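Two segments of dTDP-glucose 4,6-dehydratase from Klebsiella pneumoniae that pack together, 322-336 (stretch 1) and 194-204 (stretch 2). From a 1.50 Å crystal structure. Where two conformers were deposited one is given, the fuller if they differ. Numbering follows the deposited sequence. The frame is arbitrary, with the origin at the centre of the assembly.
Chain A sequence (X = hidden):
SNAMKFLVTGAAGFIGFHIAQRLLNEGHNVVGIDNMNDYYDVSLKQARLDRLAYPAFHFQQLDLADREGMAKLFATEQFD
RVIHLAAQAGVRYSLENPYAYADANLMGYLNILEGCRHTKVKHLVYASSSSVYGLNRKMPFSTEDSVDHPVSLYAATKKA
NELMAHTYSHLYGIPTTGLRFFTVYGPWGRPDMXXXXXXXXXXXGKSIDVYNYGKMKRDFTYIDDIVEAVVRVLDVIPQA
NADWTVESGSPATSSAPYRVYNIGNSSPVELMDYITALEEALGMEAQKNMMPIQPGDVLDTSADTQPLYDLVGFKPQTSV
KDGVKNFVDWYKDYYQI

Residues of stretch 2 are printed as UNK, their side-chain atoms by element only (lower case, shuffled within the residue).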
ATOM      1  N   ASP A 322      -7.506  11.661 -35.142  1.00 16.51           N
ATOM      2  CA  ASP A 322      -8.816  11.057 -35.009  1.00 17.17           C
ATOM      3  C   ASP A 322      -9.343  11.076 -33.583  1.00 15.67           C
ATOM      4  O   ASP A 322     -10.541  11.313 -33.368  1.00 15.27           O
ATOM      5  CB  ASP A 322      -8.784   9.617 -35.508  1.00 19.50           C
ATOM      6  CG  ASP A 322      -8.740   9.518 -37.010  1.00 24.00           C
ATOM      7  OD1 ASP A 322      -9.163  10.470 -37.711  1.00 26.76           O
ATOM      8  OD2 ASP A 322      -8.324   8.450 -37.491  1.00 25.81           O
ATOM      9  N   GLY A 323      -8.474  10.796 -32.610  1.00 14.56           N
ATOM     10  CA  GLY A 323      -8.893  10.791 -31.214  1.00 14.26           C
ATOM     11  C   GLY A 323      -9.459  12.133 -30.768  1.00 13.73           C
ATOM     12  O   GLY A 323     -10.475  12.217 -30.088  1.00 15.69           O
ATOM     13  N   VAL A 324      -8.784  13.206 -31.178  1.00 13.80           N
ATOM     14  CA  VAL A 324      -9.228  14.550 -30.838  1.00 14.11           C
ATOM     15  C   VAL A 324     -10.572  14.857 -31.501  1.00 14.91           C
ATOM     16  O   VAL A 324     -11.472  15.387 -30.848  1.00 15.35           O
ATOM     17  CB  VAL A 324      -8.167  15.604 -31.221  1.00 15.85           C
ATOM     18  CG1 VAL A 324      -8.760  17.011 -31.151  1.00 17.62           C
ATOM     19  CG2 VAL A 324      -6.956  15.452 -30.344  1.00 16.46           C
ATOM     20  N   LYS A 325     -10.706  14.516 -32.783  1.00 14.66           N
ATOM     21  CA  LYS A 325     -11.985  14.714 -33.483  1.00 15.46           C
ATOM     22  C   LYS A 325     -13.110  13.919 -32.792  1.00 14.31           C
ATOM     23  O   LYS A 325     -14.226  14.433 -32.624  1.00 15.58           O
ATOM     24  CB  LYS A 325     -11.885  14.336 -34.959  1.00 18.14           C
ATOM     25  CG  LYS A 325     -11.032  15.294 -35.791  1.00 20.49           C
ATOM     26  CD  LYS A 325     -10.817  14.721 -37.183  1.00 23.95           C
ATOM     27  CE  LYS A 325      -9.876  15.586 -38.009  1.00 26.15           C
ATOM     28  NZ  LYS A 325     -10.644  16.708 -38.595  1.00 30.92           N
ATOM     29  N   ASN A 326     -12.809  12.691 -32.371  1.00 14.26           N
ATOM     30  CA  ASN A 326     -13.810  11.856 -31.684  1.00 14.22           C
ATOM     31  C   ASN A 326     -14.254  12.511 -30.380  1.00 13.75           C
ATOM     32  O   ASN A 326     -15.459  12.573 -30.043  1.00 14.75           O
ATOM     33  CB  ASN A 326     -13.256  10.456 -31.404  1.00 14.99           C
ATOM     34  CG  ASN A 326     -13.028   9.641 -32.673  1.00 17.70           C
ATOM     35  OD1 ASN A 326     -13.512   9.991 -33.747  1.00 20.37           O
ATOM     36  ND2 ASN A 326     -12.269   8.573 -32.557  1.00 21.46           N
ATOM     37  N   PHE A 327     -13.288  13.046 -29.640  1.00 13.49           N
ATOM     38  CA  PHE A 327     -13.599  13.701 -28.403  1.00 13.93           C
ATOM     39  C   PHE A 327     -14.510  14.905 -28.615  1.00 13.83           C
ATOM     40  O   PHE A 327     -15.506  15.089 -27.923  1.00 15.46           O
ATOM     41  CB  PHE A 327     -12.348  14.140 -27.620  1.00 14.69           C
ATOM     42  CG  PHE A 327     -12.701  14.859 -26.380  1.00 14.38           C
ATOM     43  CD1 PHE A 327     -13.120  14.136 -25.265  1.00 15.09           C
ATOM     44  CD2 PHE A 327     -12.770  16.240 -26.323  1.00 16.01           C
ATOM     45  CE1 PHE A 327     -13.573  14.764 -24.127  1.00 15.50           C
ATOM     46  CE2 PHE A 327     -13.218  16.872 -25.176  1.00 16.34           C
ATOM     47  CZ  PHE A 327     -13.624  16.137 -24.083  1.00 15.65           C
ATOM     48  N   VAL A 328     -14.132  15.746 -29.571  1.00 15.00           N
ATOM     49  CA  VAL A 328     -14.877  16.994 -29.810  1.00 15.08           C
ATOM     50  C   VAL A 328     -16.298  16.710 -30.301  1.00 14.29           C
ATOM     51  O   VAL A 328     -17.237  17.368 -29.874  1.00 16.23           O
ATOM     52  CB  VAL A 328     -14.089  17.936 -30.722  1.00 14.74           C
ATOM     53  CG1 VAL A 328     -14.957  19.110 -31.198  1.00 16.49           C
ATOM     54  CG2 VAL A 328     -12.864  18.446 -29.977  1.00 16.57           C
ATOM     55  N   ASP A 329     -16.438  15.708 -31.152  1.00 15.13           N
ATOM     56  CA  ASP A 329     -17.768  15.262 -31.604  1.00 14.86           C
ATOM     57  C   ASP A 329     -18.640  14.889 -30.412  1.00 16.66           C
ATOM     58  O   ASP A 329     -19.789  15.313 -30.311  1.00 17.80           O
ATOM     59  CB  ASP A 329     -17.622  14.091 -32.562  1.00 16.74           C
ATOM     60  CG  ASP A 329     -18.940  13.437 -32.900  1.00 19.24           C
ATOM     61  OD1 ASP A 329     -19.755  14.013 -33.656  1.00 21.69           O
ATOM     62  OD2 ASP A 329     -19.183  12.316 -32.425  1.00 22.39           O
ATOM     63  N   TRP A 330     -18.069  14.142 -29.468  1.00 14.76           N
ATOM     64  CA  TRP A 330     -18.808  13.786 -28.264  1.00 15.45           C
ATOM     65  C   TRP A 330     -19.149  15.026 -27.434  1.00 15.59           C
ATOM     66  O   TRP A 330     -20.298  15.239 -27.044  1.00 16.68           O
ATOM     67  CB  TRP A 330     -18.028  12.777 -27.376  1.00 14.98           C
ATOM     68  CG  TRP A 330     -18.712  12.648 -26.072  1.00 15.20           C
ATOM     69  CD1 TRP A 330     -19.851  11.981 -25.836  1.00 15.35           C
ATOM     70  CD2 TRP A 330     -18.379  13.317 -24.841  1.00 14.53           C
ATOM     71  NE1 TRP A 330     -20.264  12.181 -24.555  1.00 16.19           N
ATOM     72  CE2 TRP A 330     -19.386  13.001 -23.914  1.00 14.40           C
ATOM     73  CE3 TRP A 330     -17.319  14.135 -24.428  1.00 13.25           C
ATOM     74  CZ2 TRP A 330     -19.361  13.459 -22.607  1.00 15.09           C
ATOM     75  CZ3 TRP A 330     -17.310  14.607 -23.154  1.00 15.39           C
ATOM     76  CH2 TRP A 330     -18.314  14.253 -22.239  1.00 15.49           C
ATOM     77  N   TYR A 331     -18.151  15.850 -27.170  1.00 14.88           N
ATOM     78  CA  TYR A 331     -18.312  17.007 -26.290  1.00 15.39           C
ATOM     79  C   TYR A 331     -19.413  17.968 -26.811  1.00 15.81           C
ATOM     80  O   TYR A 331     -20.270  18.396 -26.051  1.00 17.29           O
ATOM     81  CB  TYR A 331     -16.992  17.766 -26.106  1.00 16.38           C
ATOM     82  CG  TYR A 331     -17.044  18.891 -25.116  1.00 17.08           C
ATOM     83  CD1 TYR A 331     -17.513  20.156 -25.481  1.00 18.95           C
ATOM     84  CD2 TYR A 331     -16.598  18.713 -23.819  1.00 18.12           C
ATOM     85  CE1 TYR A 331     -17.565  21.186 -24.551  1.00 21.10           C
ATOM     86  CE2 TYR A 331     -16.651  19.740 -22.882  1.00 20.14           C
ATOM     87  CZ  TYR A 331     -17.151  20.964 -23.256  1.00 21.64           C
ATOM     88  OH  TYR A 331     -17.182  21.963 -22.312  1.00 25.07           O
ATOM     89  N   LYS A 332     -19.353  18.277 -28.099  1.00 17.48           N
ATOM     90  CA  LYS A 332     -20.307  19.242 -28.677  1.00 19.98           C
ATOM     91  C   LYS A 332     -21.723  18.765 -28.581  1.00 21.05           C
ATOM     92  O   LYS A 332     -22.644  19.561 -28.291  1.00 24.36           O
ATOM     93  CB  LYS A 332     -19.975  19.540 -30.136  1.00 20.44           C
ATOM     94  CG  LYS A 332     -18.764  20.426 -30.332  1.00 20.90           C
ATOM     95  CD  LYS A 332     -18.669  20.848 -31.794  1.00 22.16           C
ATOM     96  CE  LYS A 332     -17.612  21.880 -32.030  1.00 23.82           C
ATOM     97  NZ  LYS A 332     -17.726  22.415 -33.435  1.00 21.96           N
ATOM     98  N   ASP A 333     -21.912  17.484 -28.845  1.00 18.74           N
ATOM     99  CA  ASP A 333     -23.224  16.880 -28.782  1.00 21.87           C
ATOM    100  C   ASP A 333     -23.719  16.795 -27.348  1.00 22.73           C
ATOM    101  O   ASP A 333     -24.858  17.163 -27.063  1.00 22.94           O
ATOM    102  CB  ASP A 333     -23.190  15.485 -29.378  1.00 24.42           C
ATOM    103  CG  ASP A 333     -24.541  14.830 -29.361  1.00 30.23           C
ATOM    104  OD1 ASP A 333     -25.366  15.172 -30.229  1.00 33.85           O
ATOM    105  OD2 ASP A 333     -24.751  13.968 -28.499  1.00 33.34           O
ATOM    106  N   TYR A 334     -22.866  16.339 -26.433  1.00 19.38           N
ATOM    107  CA  TYR A 334     -23.305  16.157 -25.046  1.00 19.92           C
ATOM    108  C   TYR A 334     -23.650  17.480 -24.388  1.00 21.30           C
ATOM    109  O   TYR A 334     -24.667  17.571 -23.668  1.00 23.41           O
ATOM    110  CB  TYR A 334     -22.255  15.393 -24.218  1.00 19.31           C
ATOM    111  CG  TYR A 334     -22.713  15.173 -22.799  1.00 18.56           C
ATOM    112  CD1 TYR A 334     -23.687  14.232 -22.521  1.00 21.49           C
ATOM    113  CD2 TYR A 334     -22.235  15.948 -21.763  1.00 20.83           C
ATOM    114  CE1 TYR A 334     -24.154  14.041 -21.228  1.00 21.73           C
ATOM    115  CE2 TYR A 334     -22.686  15.751 -20.456  1.00 20.85           C
ATOM    116  CZ  TYR A 334     -23.656  14.799 -20.208  1.00 21.32           C
ATOM    117  OH  TYR A 334     -24.145  14.582 -18.934  1.00 22.88           O
ATOM    118  N   TYR A 335     -22.818  18.496 -24.627  1.00 19.52           N
ATOM    119  CA  TYR A 335     -23.003  19.826 -24.026  1.00 22.26           C
ATOM    120  C   TYR A 335     -23.824  20.774 -24.888  1.00 27.06           C
ATOM    121  O   TYR A 335     -24.021  21.937 -24.509  1.00 33.01           O
ATOM    122  CB  TYR A 335     -21.668  20.449 -23.595  1.00 21.73           C
ATOM    123  CG  TYR A 335     -21.095  19.713 -22.420  1.00 21.50           C
ATOM    124  CD1 TYR A 335     -21.694  19.822 -21.160  1.00 22.85           C
ATOM    125  CD2 TYR A 335     -19.978  18.887 -22.546  1.00 21.09           C
ATOM    126  CE1 TYR A 335     -21.202  19.141 -20.071  1.00 24.24           C
ATOM    127  CE2 TYR A 335     -19.480  18.196 -21.450  1.00 21.06           C
ATOM    128  CZ  TYR A 335     -20.089  18.333 -20.213  1.00 23.12           C
ATOM    129  OH  TYR A 335     -19.624  17.644 -19.113  1.00 24.02           O
ATOM    130  N   GLN A 336     -24.310  20.280 -26.014  1.00 28.67           N
ATOM    131  CA  GLN A 336     -25.155  21.078 -26.905  1.00 35.09           C
ATOM    132  C   GLN A 336     -24.510  22.422 -27.239  1.00 37.78           C
ATOM    133  O   GLN A 336     -25.134  23.497 -27.130  1.00 37.68           O
ATOM    134  CB  GLN A 336     -26.550  21.255 -26.293  1.00 36.84           C
ATOM    135  CG  GLN A 336     -27.305  19.961 -26.053  1.00 38.64           C
ATOM    136  CD  GLN A 336     -27.711  19.255 -27.342  1.00 44.30           C
ATOM    137  OE1 GLN A 336     -26.868  18.874 -28.167  1.00 42.16           O
ATOM    138  NE2 GLN A 336     -29.013  19.048 -27.506  1.00 46.76           N
ATOM    139  N   UNK A 194      -6.898  15.176 -19.157  1.00 20.29           N
ATOM    140  CA  UNK A 194      -6.695  15.000 -20.606  1.00 18.43           C
ATOM    141  C   UNK A 194      -7.369  16.007 -21.517  1.00 18.45           C
ATOM    142  O   UNK A 194      -7.364  17.192 -21.204  1.00 18.49           O
ATOM    143  c   UNK A 194      -7.079  13.572 -20.961  1.00 18.83           C
ATOM    144  N   UNK A 195      -7.955  15.568 -22.642  1.00 17.43           N
ATOM    145  CA  UNK A 195      -8.532  16.522 -23.573  1.00 17.34           C
ATOM    146  C   UNK A 195      -9.718  17.275 -23.005  1.00 17.89           C
ATOM    147  O   UNK A 195      -9.947  18.436 -23.311  1.00 18.24           O
ATOM    148  c   UNK A 195      -8.970  15.854 -24.851  1.00 18.17           C
ATOM    149  c   UNK A 195      -6.751  16.118 -25.941  1.00 22.04           C
ATOM    150  c   UNK A 195      -8.586  14.785 -27.001  1.00 20.13           C
ATOM    151  c   UNK A 195      -7.927  15.169 -25.694  1.00 19.80           C
ATOM    152  N   UNK A 196     -10.515  16.595 -22.179  1.00 16.41           N
ATOM    153  CA  UNK A 196     -11.674  17.208 -21.555  1.00 16.33           C
ATOM    154  C   UNK A 196     -11.200  18.404 -20.701  1.00 16.45           C
ATOM    155  O   UNK A 196     -11.778  19.485 -20.762  1.00 17.20           O
ATOM    156  c   UNK A 196     -13.829  16.351 -20.410  1.00 16.85           C
ATOM    157  c   UNK A 196     -15.743  17.756 -19.970  1.00 18.01           C
ATOM    158  c   UNK A 196     -14.622  15.248 -20.135  1.00 17.90           C
ATOM    159  c   UNK A 196     -15.952  15.385 -19.801  1.00 18.40           C
ATOM    160  c   UNK A 196     -14.396  17.620 -20.280  1.00 18.14           C
ATOM    161  c   UNK A 196     -12.372  16.119 -20.708  1.00 16.27           C
ATOM    162  c   UNK A 196     -16.506  16.633 -19.704  1.00 18.31           C
ATOM    163  N   UNK A 197     -10.143  18.200 -19.928  1.00 17.98           N
ATOM    164  CA  UNK A 197      -9.581  19.287 -19.105  1.00 20.19           C
ATOM    165  C   UNK A 197      -9.206  20.476 -19.984  1.00 22.62           C
ATOM    166  O   UNK A 197      -9.578  21.611 -19.687  1.00 20.28           O
ATOM    167  n   UNK A 197      -4.900  19.754 -14.890  1.00 40.01           N
ATOM    168  c   UNK A 197      -6.493  19.314 -16.734  1.00 27.73           C
ATOM    169  c   UNK A 197      -7.676  19.877 -17.492  1.00 25.69           C
ATOM    170  c   UNK A 197      -5.898  20.364 -15.806  1.00 34.48           C
ATOM    171  c   UNK A 197      -8.362  18.802 -18.328  1.00 22.83           C
ATOM    172  N   UNK A 198      -8.493  20.215 -21.072  1.00 19.65           N
ATOM    173  CA  UNK A 198      -8.102  21.327 -21.970  1.00 21.61           C
ATOM    174  C   UNK A 198      -9.304  21.996 -22.633  1.00 23.31           C
ATOM    175  O   UNK A 198      -9.353  23.223 -22.765  1.00 23.79           O
ATOM    176  c   UNK A 198      -5.341  19.159 -23.298  1.00 27.55           C
ATOM    177  c   UNK A 198      -3.504  19.014 -21.755  1.00 31.96           C
ATOM    178  c   UNK A 198      -7.145  20.882 -23.072  1.00 21.92           C
ATOM    179  c   UNK A 198      -5.885  20.235 -22.589  1.00 25.90           C
ATOM    180  c   UNK A 198      -4.020  20.099 -21.053  1.00 31.84           C
ATOM    181  c   UNK A 198      -4.160  18.548 -22.885  1.00 31.68           C
ATOM    182  c   UNK A 198      -5.193  20.715 -21.479  1.00 28.81           C
ATOM    183  N   UNK A 199     -10.276  21.201 -23.072  1.00 20.11           N
ATOM    184  CA  UNK A 199     -11.445  21.730 -23.754  1.00 21.08           C
ATOM    185  C   UNK A 199     -12.262  22.640 -22.836  1.00 23.67           C
ATOM    186  O   UNK A 199     -12.696  23.721 -23.249  1.00 22.97           O
ATOM    187  c   UNK A 199     -12.336  20.567 -24.258  1.00 20.39           C
ATOM    188  c   UNK A 199     -13.606  21.082 -24.900  1.00 21.06           C
ATOM    189  o   UNK A 199     -11.607  19.776 -25.199  1.00 19.63           O
ATOM    190  N   UNK A 200     -12.466  22.188 -21.603  0.50 23.62           N
ATOM    191  CA  UNK A 200     -13.190  22.959 -20.603  0.50 26.98           C
ATOM    192  C   UNK A 200     -12.474  24.293 -20.382  0.50 28.60           C
ATOM    193  O   UNK A 200     -13.096  25.355 -20.432  0.50 29.48           O
ATOM    194  n   UNK A 200     -15.480  21.576 -14.835  0.50 38.88           N
ATOM    195  c   UNK A 200     -14.402  21.848 -17.061  0.50 33.89           C
ATOM    196  c   UNK A 200     -15.387  22.421 -16.053  0.50 35.60           C
ATOM    197  c   UNK A 200     -13.285  22.171 -19.294  0.50 28.84           C
ATOM    198  c   UNK A 200     -14.229  22.769 -18.263  0.50 31.52           C
ATOM    199  N   UNK A 201     -11.162  24.223 -20.175  1.00 28.18           N
ATOM    200  CA  UNK A 201     -10.333  25.422 -19.936  1.00 29.25           C
ATOM    201  C   UNK A 201     -10.456  26.397 -21.110  1.00 29.83           C
ATOM    202  O   UNK A 201     -10.697  27.599 -20.909  1.00 34.58           O
ATOM    203  c   UNK A 201      -8.879  25.026 -19.711  1.00 29.42           C
ATOM    204  N   UNK A 202     -10.341  25.870 -22.325  1.00 27.50           N
ATOM    205  CA  UNK A 202     -10.474  26.675 -23.550  1.00 30.30           C
ATOM    206  C   UNK A 202     -11.800  27.351 -23.684  1.00 33.45           C
ATOM    207  O   UNK A 202     -11.852  28.562 -23.946  1.00 36.48           O
ATOM    208 se   UNK A 202      -8.510  24.250 -26.365  1.00 29.40          SE
ATOM    209  c   UNK A 202      -8.978  25.313 -27.910  1.00 29.21           C
ATOM    210  c   UNK A 202      -8.793  25.608 -24.985  1.00 28.96           C
ATOM    211  c   UNK A 202     -10.271  25.828 -24.798  1.00 28.32           C
ATOM    212  N   UNK A 203     -12.885  26.604 -23.496  1.00 33.31           N
ATOM    213  CA  UNK A 203     -14.236  27.168 -23.643  1.00 35.14           C
ATOM    214  C   UNK A 203     -14.612  28.129 -22.505  1.00 36.42           C
ATOM    215  O   UNK A 203     -15.502  28.957 -22.676  1.00 36.75           O
ATOM    216  c   UNK A 203     -15.132  25.256 -25.125  1.00 34.73           C
ATOM    217  c   UNK A 203     -15.555  26.069 -26.344  1.00 36.90           C
ATOM    218  c   UNK A 203     -15.280  26.055 -23.822  1.00 34.39           C
ATOM    219  c   UNK A 203     -15.911  23.948 -25.067  1.00 36.54           C
ATOM    220  N   UNK A 204     -13.928  28.025 -21.366  1.00 36.76           N
ATOM    221  CA  UNK A 204     -14.128  28.946 -20.230  1.00 39.57           C
ATOM    222  C   UNK A 204     -13.103  30.104 -20.226  1.00 39.20           C
ATOM    223  O   UNK A 204     -13.091  30.913 -19.299  1.00 39.90           O
ATOM    224  c   UNK A 204     -15.145  27.174 -18.660  1.00 43.59           C
ATOM    225  c   UNK A 204     -14.033  28.186 -18.903  1.00 42.63           C
ATOM    226  o   UNK A 204     -15.745  25.441 -17.132  1.00 55.69           O
ATOM    227  o   UNK A 204     -13.772  26.366 -16.861  1.00 45.56           O
ATOM    228  c   UNK A 204     -14.869  26.269 -17.465  1.00 49.86           C
TER

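Position 194 carries a single side-chain carbon and lies out of reach of stretch 1: it is Ala 194, small enough for a buried site. Position 195 has four carbons forked at the second. Its CB sits over one face of the Phe 327 ring, 4.2 Å from the ring centroid, and a carbon of the fork reaches Val 324 and Phe 327. This is Leu 195, whose CD1 lies 3.8 Å from Val 324 CG2 and 3.9 Å from Phe 327 CB. A branched, flexible aliphatic chain suits this place, since it can lie on an aromatic face and still reach a neighbouring valine.

Position 196 shows one carbon and then a ring of six carbons with no further atom. Its CA-to-CB bond points sideways, but the ring comes nearer and meets Phe 327, Trp 330, Tyr 331 and Tyr 335. The residue is Phe 196, with chi1 at -157° (t). Trp 330 and Tyr 331 each direct an edge toward its face, offset, with planes at 68° and 90°; Trp 330 CH2 is 3.6 Å from Phe 196 CE2, and Tyr 331 CE2 is 3.6 Å from Phe 196 CE1. Phe 327 CZ lies 3.6 Å from Phe 196 CB, while Tyr 335 OH approaches Phe 196 CZ to 3.3 Å at the ring edge. A flat hydrocarbon ring offers both face and edge to such a cluster.

Position 197 has four carbons in a row ending in nitrogen, pointing away from stretch 1. This is Lys 197, exposed, as suits a charged chain. Position 198 again bears one carbon and a six-carbon ring, out of reach of stretch 1; it is Phe 198, an apolar ring suited to burial.

At position 199 one carbon carries an oxygen and a carbon. The outer carbon stands over the Tyr 331 ring and the oxygen lies by Phe 327, so the residue is Thr 199. Its CG2 lies 3.7 Å from the Tyr 331 ring centroid, almost on the ring normal, a CH-pi contact. OG1, 3.3 Å from Phe 327 CE2, donates a hydrogen bond to Leu 195 O (2.8 Å), which satisfies its polarity within its own helix.

Position 200 repeats the four-carbon row ending in nitrogen; its CA lies 4.5 Å from Tyr 331 OH. Lys 200 leads its charged end away, exposed. Position 201, one carbon beyond contact, is Ala 201, compact and helix-favouring. Position 202, two carbons, selenium and a carbon, unbranched and out of reach, is selenomethionine, Met 202, apolar and buried. Position 203 has four carbons forked at the second, one touching Tyr 331: Leu 203, whose CD1 is 3.3 Å from Tyr 331 CE1. Its apolar fork extends the contact one turn beyond Thr 199. Position 204, three carbons with two oxygens on the third, touches nothing on stretch 1; Glu 204's charged carboxylate suits its exposure.

The helices cross at -57°, their axes 10.7 Å apart at closest approach. Leu 195, Phe 196, Thr 199 and Leu 203 recur at helical spacing and meet Phe 327 and Tyr 331, one turn apart. No hydrogen bond joins the stretches; apolar and aromatic packing makes the contact, burying 471 Å².

Stretch 2 (194-204) ALFKFTKAMLE
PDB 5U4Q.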